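Local coordinates for 450aa long hypothetical fmu protein (Pyrococcus horikoshii, PDB 2YXL) that probably methylates RNA at carbon 5 of cytosine, using S-adenosyl-L-methionine as methyl donor, at residues I18-A21 and I22-E26; W85-A88 and A89-A93. All coordinates share one frame; numbering follows the deposited sequence.

Contact 1 (I18-A21 and I22-E26)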
ATOM      1  N   ILE A  18      -8.015  14.927 -11.263  1.00 34.00           N
ATOM      2  CA  ILE A  18      -7.479  14.789  -9.899  1.00 34.06           C
ATOM      3  C   ILE A  18      -8.575  14.882  -8.855  1.00 34.01           C
ATOM      4  O   ILE A  18      -8.496  14.216  -7.830  1.00 34.16           O
ATOM      5  CB  ILE A  18      -6.378  15.821  -9.502  1.00 34.04           C
ATOM      6  CG1 ILE A  18      -6.152  16.873 -10.579  1.00 34.22           C
ATOM      7  CG2 ILE A  18      -5.098  15.107  -9.042  1.00 33.82           C
ATOM      8  CD1 ILE A  18      -6.998  18.095 -10.380  1.00 34.60           C
ATOM      9  N   ILE A  19      -9.581  15.717  -9.108  1.00 34.00           N
ATOM     10  CA  ILE A  19     -10.723  15.823  -8.204  1.00 33.95           C
ATOM     11  C   ILE A  19     -11.395  14.459  -8.068  1.00 34.08           C
ATOM     12  O   ILE A  19     -11.617  13.991  -6.951  1.00 34.24           O
ATOM     13  CB  ILE A  19     -11.744  16.908  -8.645  1.00 34.02           C
ATOM     14  CG1 ILE A  19     -11.112  18.301  -8.553  1.00 33.82           C
ATOM     15  CG2 ILE A  19     -13.018  16.836  -7.781  1.00 33.53           C
ATOM     16  CD1 ILE A  19     -11.927  19.409  -9.198  1.00 33.78           C
ATOM     17  N   GLU A  20     -11.686  13.816  -9.199  1.00 34.07           N
ATOM     18  CA  GLU A  20     -12.288  12.485  -9.188  1.00 34.12           C
ATOM     19  C   GLU A  20     -11.355  11.437  -8.571  1.00 34.04           C
ATOM     20  O   GLU A  20     -11.813  10.542  -7.861  1.00 34.25           O
ATOM     21  CB  GLU A  20     -12.768  12.072 -10.587  1.00 34.14           C
ATOM     22  CG  GLU A  20     -13.379  10.664 -10.653  1.00 35.01           C
ATOM     23  CD  GLU A  20     -14.712  10.593 -11.398  1.00 36.25           C
ATOM     24  OE1 GLU A  20     -15.482   9.644 -11.130  1.00 36.90           O
ATOM     25  OE2 GLU A  20     -15.001  11.470 -12.241  1.00 36.48           O
ATOM     26  N   ALA A  21     -10.053  11.563  -8.819  1.00 33.72           N
ATOM     27  CA  ALA A  21      -9.071  10.635  -8.251  1.00 33.50           C
ATOM     28  C   ALA A  21      -8.979  10.776  -6.734  1.00 33.36           C
ATOM     29  O   ALA A  21      -8.894   9.779  -6.016  1.00 33.23           O
ATOM     30  CB  ALA A  21      -7.700  10.833  -8.895  1.00 33.35           C
ATOM     31  N   ILE A  22      -8.998  12.021  -6.262  1.00 33.26           N
ATOM     32  CA  ILE A  22      -8.943  12.318  -4.835  1.00 33.31           C
ATOM     33  C   ILE A  22     -10.245  11.892  -4.151  1.00 33.63           C
ATOM     34  O   ILE A  22     -10.220  11.344  -3.042  1.00 33.71           O
ATOM     35  CB  ILE A  22      -8.610  13.816  -4.577  1.00 33.17           C
ATOM     36  CG1 ILE A  22      -7.183  14.148  -5.051  1.00 33.13           C
ATOM     37  CG2 ILE A  22      -8.783  14.192  -3.112  1.00 32.89           C
ATOM     38  CD1 ILE A  22      -6.061  13.326  -4.404  1.00 32.40           C
ATOM     39  N   ARG A  23     -11.372  12.122  -4.822  1.00 33.72           N
ATOM     40  CA  ARG A  23     -12.670  11.693  -4.310  1.00 33.91           C
ATOM     41  C   ARG A  23     -12.758  10.172  -4.235  1.00 34.21           C
ATOM     42  O   ARG A  23     -13.144   9.625  -3.200  1.00 34.29           O
ATOM     43  CB  ARG A  23     -13.823  12.258  -5.156  1.00 33.80           C
ATOM     44  CG  ARG A  23     -15.225  12.003  -4.589  1.00 33.02           C
ATOM     45  CD  ARG A  23     -15.744  10.609  -4.949  1.00 32.31           C
ATOM     46  NE  ARG A  23     -16.952  10.257  -4.206  1.00 32.01           N
ATOM     47  CZ  ARG A  23     -16.965   9.753  -2.973  1.00 31.75           C
ATOM     48  NH1 ARG A  23     -15.832   9.535  -2.312  1.00 31.51           N
ATOM     49  NH2 ARG A  23     -18.124   9.475  -2.392  1.00 30.99           N
ATOM     50  N   LEU A  24     -12.404   9.494  -5.326  1.00 34.55           N
ATOM     51  CA  LEU A  24     -12.483   8.034  -5.372  1.00 35.02           C
ATOM     52  C   LEU A  24     -11.436   7.367  -4.486  1.00 35.31           C
ATOM     53  O   LEU A  24     -11.646   6.250  -4.010  1.00 35.41           O
ATOM     54  CB  LEU A  24     -12.383   7.509  -6.807  1.00 34.95           C
ATOM     55  CG  LEU A  24     -13.539   7.782  -7.776  1.00 35.27           C
ATOM     56  CD1 LEU A  24     -13.189   7.213  -9.141  1.00 35.69           C
ATOM     57  CD2 LEU A  24     -14.865   7.216  -7.287  1.00 34.81           C
ATOM     58  N   GLY A  25     -10.323   8.062  -4.260  1.00 35.73           N
ATOM     59  CA  GLY A  25      -9.245   7.570  -3.401  1.00 36.33           C
ATOM     60  C   GLY A  25      -9.669   7.392  -1.957  1.00 36.86           C
ATOM     61  O   GLY A  25      -9.006   6.702  -1.182  1.00 36.86           O
ATOM     62  N   GLU A  26     -10.786   8.018  -1.601  1.00 37.38           N
ATOM     63  CA  GLU A  26     -11.325   7.953  -0.258  1.00 37.90           C
ATOM     64  C   GLU A  26     -12.090   6.652  -0.042  1.00 38.24           C
ATOM     65  O   GLU A  26     -12.157   6.150   1.080  1.00 38.48           O
ATOM     66  CB  GLU A  26     -12.238   9.151  -0.014  1.00 37.84           C
ATOM     67  CG  GLU A  26     -12.222   9.674   1.400  1.00 38.34           C
ATOM     68  CD  GLU A  26     -12.890  11.030   1.529  1.00 39.31           C
ATOM     69  OE1 GLU A  26     -14.021  11.196   1.018  1.00 38.87           O
ATOM     70  OE2 GLU A  26     -12.285  11.930   2.152  1.00 40.21           O
TER

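Contact 2 (W85-A88 and A89-A93)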
ATOM      1  N   TRP A  85     -17.353  15.349  -2.792  1.00 29.36           N
ATOM      2  CA  TRP A  85     -16.855  16.036  -3.989  1.00 29.54           C
ATOM      3  C   TRP A  85     -16.311  17.410  -3.631  1.00 29.58           C
ATOM      4  O   TRP A  85     -15.279  17.834  -4.163  1.00 29.59           O
ATOM      5  CB  TRP A  85     -17.932  16.126  -5.082  1.00 29.41           C
ATOM      6  CG  TRP A  85     -18.257  14.784  -5.656  1.00 29.38           C
ATOM      7  CD1 TRP A  85     -19.301  13.974  -5.309  1.00 29.13           C
ATOM      8  CD2 TRP A  85     -17.511  14.072  -6.650  1.00 29.15           C
ATOM      9  NE1 TRP A  85     -19.260  12.810  -6.034  1.00 29.25           N
ATOM     10  CE2 TRP A  85     -18.172  12.841  -6.866  1.00 29.15           C
ATOM     11  CE3 TRP A  85     -16.352  14.356  -7.384  1.00 28.96           C
ATOM     12  CZ2 TRP A  85     -17.714  11.895  -7.787  1.00 29.27           C
ATOM     13  CZ3 TRP A  85     -15.896  13.412  -8.301  1.00 29.23           C
ATOM     14  CH2 TRP A  85     -16.575  12.196  -8.491  1.00 29.17           C
ATOM     15  N   LEU A  86     -17.002  18.093  -2.718  1.00 29.47           N
ATOM     16  CA  LEU A  86     -16.538  19.376  -2.205  1.00 29.47           C
ATOM     17  C   LEU A  86     -15.196  19.220  -1.493  1.00 29.57           C
ATOM     18  O   LEU A  86     -14.247  19.940  -1.803  1.00 29.91           O
ATOM     19  CB  LEU A  86     -17.578  20.004  -1.276  1.00 29.29           C
ATOM     20  CG  LEU A  86     -17.284  21.405  -0.734  1.00 29.43           C
ATOM     21  CD1 LEU A  86     -17.053  22.428  -1.852  1.00 29.55           C
ATOM     22  CD2 LEU A  86     -18.421  21.856   0.169  1.00 29.52           C
ATOM     23  N   ARG A  87     -15.116  18.268  -0.561  1.00 29.47           N
ATOM     24  CA  ARG A  87     -13.878  17.999   0.169  1.00 29.50           C
ATOM     25  C   ARG A  87     -12.708  17.729  -0.780  1.00 29.69           C
ATOM     26  O   ARG A  87     -11.627  18.286  -0.602  1.00 29.71           O
ATOM     27  CB  ARG A  87     -14.053  16.838   1.161  1.00 29.36           C
ATOM     28  CG  ARG A  87     -12.757  16.412   1.867  1.00 28.93           C
ATOM     29  CD  ARG A  87     -12.988  15.478   3.057  1.00 29.31           C
ATOM     30  NE  ARG A  87     -13.702  14.254   2.693  1.00 28.84           N
ATOM     31  CZ  ARG A  87     -15.004  14.050   2.890  1.00 27.57           C
ATOM     32  NH1 ARG A  87     -15.553  12.906   2.519  1.00 27.33           N
ATOM     33  NH2 ARG A  87     -15.758  14.984   3.457  1.00 27.00           N
ATOM     34  N   ALA A  88     -12.937  16.879  -1.780  1.00 29.95           N
ATOM     35  CA  ALA A  88     -11.924  16.553  -2.779  1.00 30.06           C
ATOM     36  C   ALA A  88     -11.493  17.791  -3.565  1.00 30.35           C
ATOM     37  O   ALA A  88     -10.300  18.013  -3.769  1.00 30.49           O
ATOM     38  CB  ALA A  88     -12.430  15.466  -3.719  1.00 29.91           C
ATOM     39  N   ALA A  89     -12.459  18.604  -3.986  1.00 30.56           N
ATOM     40  CA  ALA A  89     -12.153  19.823  -4.735  1.00 30.79           C
ATOM     41  C   ALA A  89     -11.350  20.810  -3.889  1.00 30.94           C
ATOM     42  O   ALA A  89     -10.379  21.401  -4.373  1.00 31.19           O
ATOM     43  CB  ALA A  89     -13.419  20.472  -5.263  1.00 30.68           C
ATOM     44  N   LEU A  90     -11.750  20.973  -2.630  1.00 30.87           N
ATOM     45  CA  LEU A  90     -11.057  21.871  -1.713  1.00 30.84           C
ATOM     46  C   LEU A  90      -9.612  21.418  -1.477  1.00 31.06           C
ATOM     47  O   LEU A  90      -8.698  22.244  -1.456  1.00 31.21           O
ATOM     48  CB  LEU A  90     -11.824  22.003  -0.392  1.00 30.75           C
ATOM     49  CG  LEU A  90     -13.142  22.793  -0.391  1.00 30.61           C
ATOM     50  CD1 LEU A  90     -13.815  22.706   0.959  1.00 29.61           C
ATOM     51  CD2 LEU A  90     -12.924  24.261  -0.780  1.00 30.69           C
ATOM     52  N   ARG A  91      -9.410  20.109  -1.332  1.00 30.97           N
ATOM     53  CA  ARG A  91      -8.069  19.544  -1.162  1.00 31.23           C
ATOM     54  C   ARG A  91      -7.177  19.814  -2.378  1.00 31.34           C
ATOM     55  O   ARG A  91      -6.017  20.210  -2.240  1.00 31.30           O
ATOM     56  CB  ARG A  91      -8.146  18.042  -0.876  1.00 31.26           C
ATOM     57  CG  ARG A  91      -8.574  17.705   0.542  1.00 31.36           C
ATOM     58  CD  ARG A  91      -8.906  16.229   0.710  1.00 31.78           C
ATOM     59  NE  ARG A  91      -9.055  15.883   2.125  1.00 32.38           N
ATOM     60  CZ  ARG A  91      -9.437  14.695   2.587  1.00 32.76           C
ATOM     61  NH1 ARG A  91      -9.729  13.698   1.758  1.00 32.62           N
ATOM     62  NH2 ARG A  91      -9.531  14.504   3.895  1.00 33.14           N
ATOM     63  N   VAL A  92      -7.740  19.605  -3.563  1.00 31.40           N
ATOM     64  CA  VAL A  92      -7.052  19.855  -4.818  1.00 31.40           C
ATOM     65  C   VAL A  92      -6.653  21.332  -4.944  1.00 31.67           C
ATOM     66  O   VAL A  92      -5.503  21.646  -5.284  1.00 31.53           O
ATOM     67  CB  VAL A  92      -7.925  19.401  -6.019  1.00 31.49           C
ATOM     68  CG1 VAL A  92      -7.404  19.965  -7.338  1.00 31.22           C
ATOM     69  CG2 VAL A  92      -8.000  17.877  -6.074  1.00 31.14           C
ATOM     70  N   ALA A  93      -7.598  22.224  -4.646  1.00 31.60           N
ATOM     71  CA  ALA A  93      -7.377  23.667  -4.772  1.00 31.75           C
ATOM     72  C   ALA A  93      -6.345  24.199  -3.776  1.00 31.91           C
ATOM     73  O   ALA A  93      -5.485  24.999  -4.144  1.00 31.94           O
ATOM     74  CB  ALA A  93      -8.693  24.431  -4.645  1.00 31.62           C
TER

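Contact 1 (I18-A21 and I22-E26)
E20 and L24 stand one turn apart on helix 12-24, the first helix of the helical N-terminal region, which probably corresponds to the NusB-like RNA-binding domain of Fmu/RsmB relatives. Successive i to i+4 backbone bonds join the segments: I22 N donates to I18 O (2.7 Å), R23 N to I19 O (2.8 Å), and L24 N to E20 O (2.8 Å). G25 N reaches A21 O at 2.8 Å as well, but this bond is more bent, with an N-H...O angle of 135°.

Outside the backbone, the side chains of E20 and L24 lie alongside each other, pointing the same way. E20 turns CG opposite its own backbone N (chi1 178°), which brings this methylene to 3.8 Å from CD1 of L24; farther out, OE1 of E20 passes the same methyl at 3.9 Å. L24 has its CG beside its own backbone N (chi1 -69°) and so lies back along the turn next to E20, while it also packs on A34 and E37 of helix 32-41. If L24 were an alanine, the methylene of E20 would probably lose its apolar neighbour and a gap would be likely to open against A34.

The other residues suit the faces they occupy. I22 packs on F57 and I60 of helix 47-75, whereas the small A21 lets A38 and F57 come close. R23, on another flank, places its guanidinium in a cation-pi contact with W85 of helix 84-99. E20 is buried, yet its OE1 forms a salt bridge with R121, which would be expected to favour the ionised carboxylate; glutamate thus serves the turn through its apolar stem and helix 104-121 through its charged end.

Contact 2 (W85-A88 and A89-A93)
The guanidinium of R91 has CD of R87 over the centre of one face, 3.6 Å above the plane. CD of R87 lies 3.7 Å from both CZ and NH2 of R91, and CG of R87 lies 3.7 Å from R91 NE. At the edge of the R87 guanidinium, near its plane, comes R91 NH1, 4.1 Å from R87 NE. The two planes are turned 71° apart, so the groups meet side by side without stacking. The third flat group, the W85 indole, packs outside this turn, against E20 and T122. R91 is extended from CG to NE, whereas R87 bends at chi3 (58°), swinging its guanidinium off to one side while its methylenes stay against R91. Two cations can lie this close because carboxylates probably offset their charge: E26 takes one NH1 from each, and D68 holds R91 NH2. R87 NH2 is also bonded to the carbonyls of P79 and L82. Arginine suits both places, its apolar methylenes packing against the neighbouring arginine while its N-H groups serve separate acceptors.

These residues belong to helix 84-99, packed between helices 12-24, 47-75 and 124-138, and the backbone pairs i with i+4 throughout, as in A89 N to W85 O (2.9 Å) and V92 N to A88 O (3.0 Å). On the side facing helix 124-138, the leucines L86 and L90 meet obliquely, L86 CG being 4.1 Å from L90 CD1, and L90 packs on F130 and L133. Alanines fit where neighbouring helices come close: A88 packs on I22 and R23 of helix 12-24, and A89 on F130.

Each contact is a short run of chain, mostly helix, held by i to i+4 bonds; both are largely buried, with centres about 9 Å apart and away from the sinefungin pocket. They lie on different helices, 12-24 and 84-99, which pack together: I18 CD1 meets V92 CG1 at 3.6 Å, and the small A88 brings its CB to 3.6 Å from I19 O. Their chemistry differs. In contact 1 apolar residues share the run with E20, R23 and E26; contact 2 combines a leucine pair with two adjacent arginines. E26 of contact 1 bridges to both, OE1 to R87 NH1 (2.7 Å) and OE2 to R91 NH1 (3.1 Å), adding salt bridges to the apolar packing.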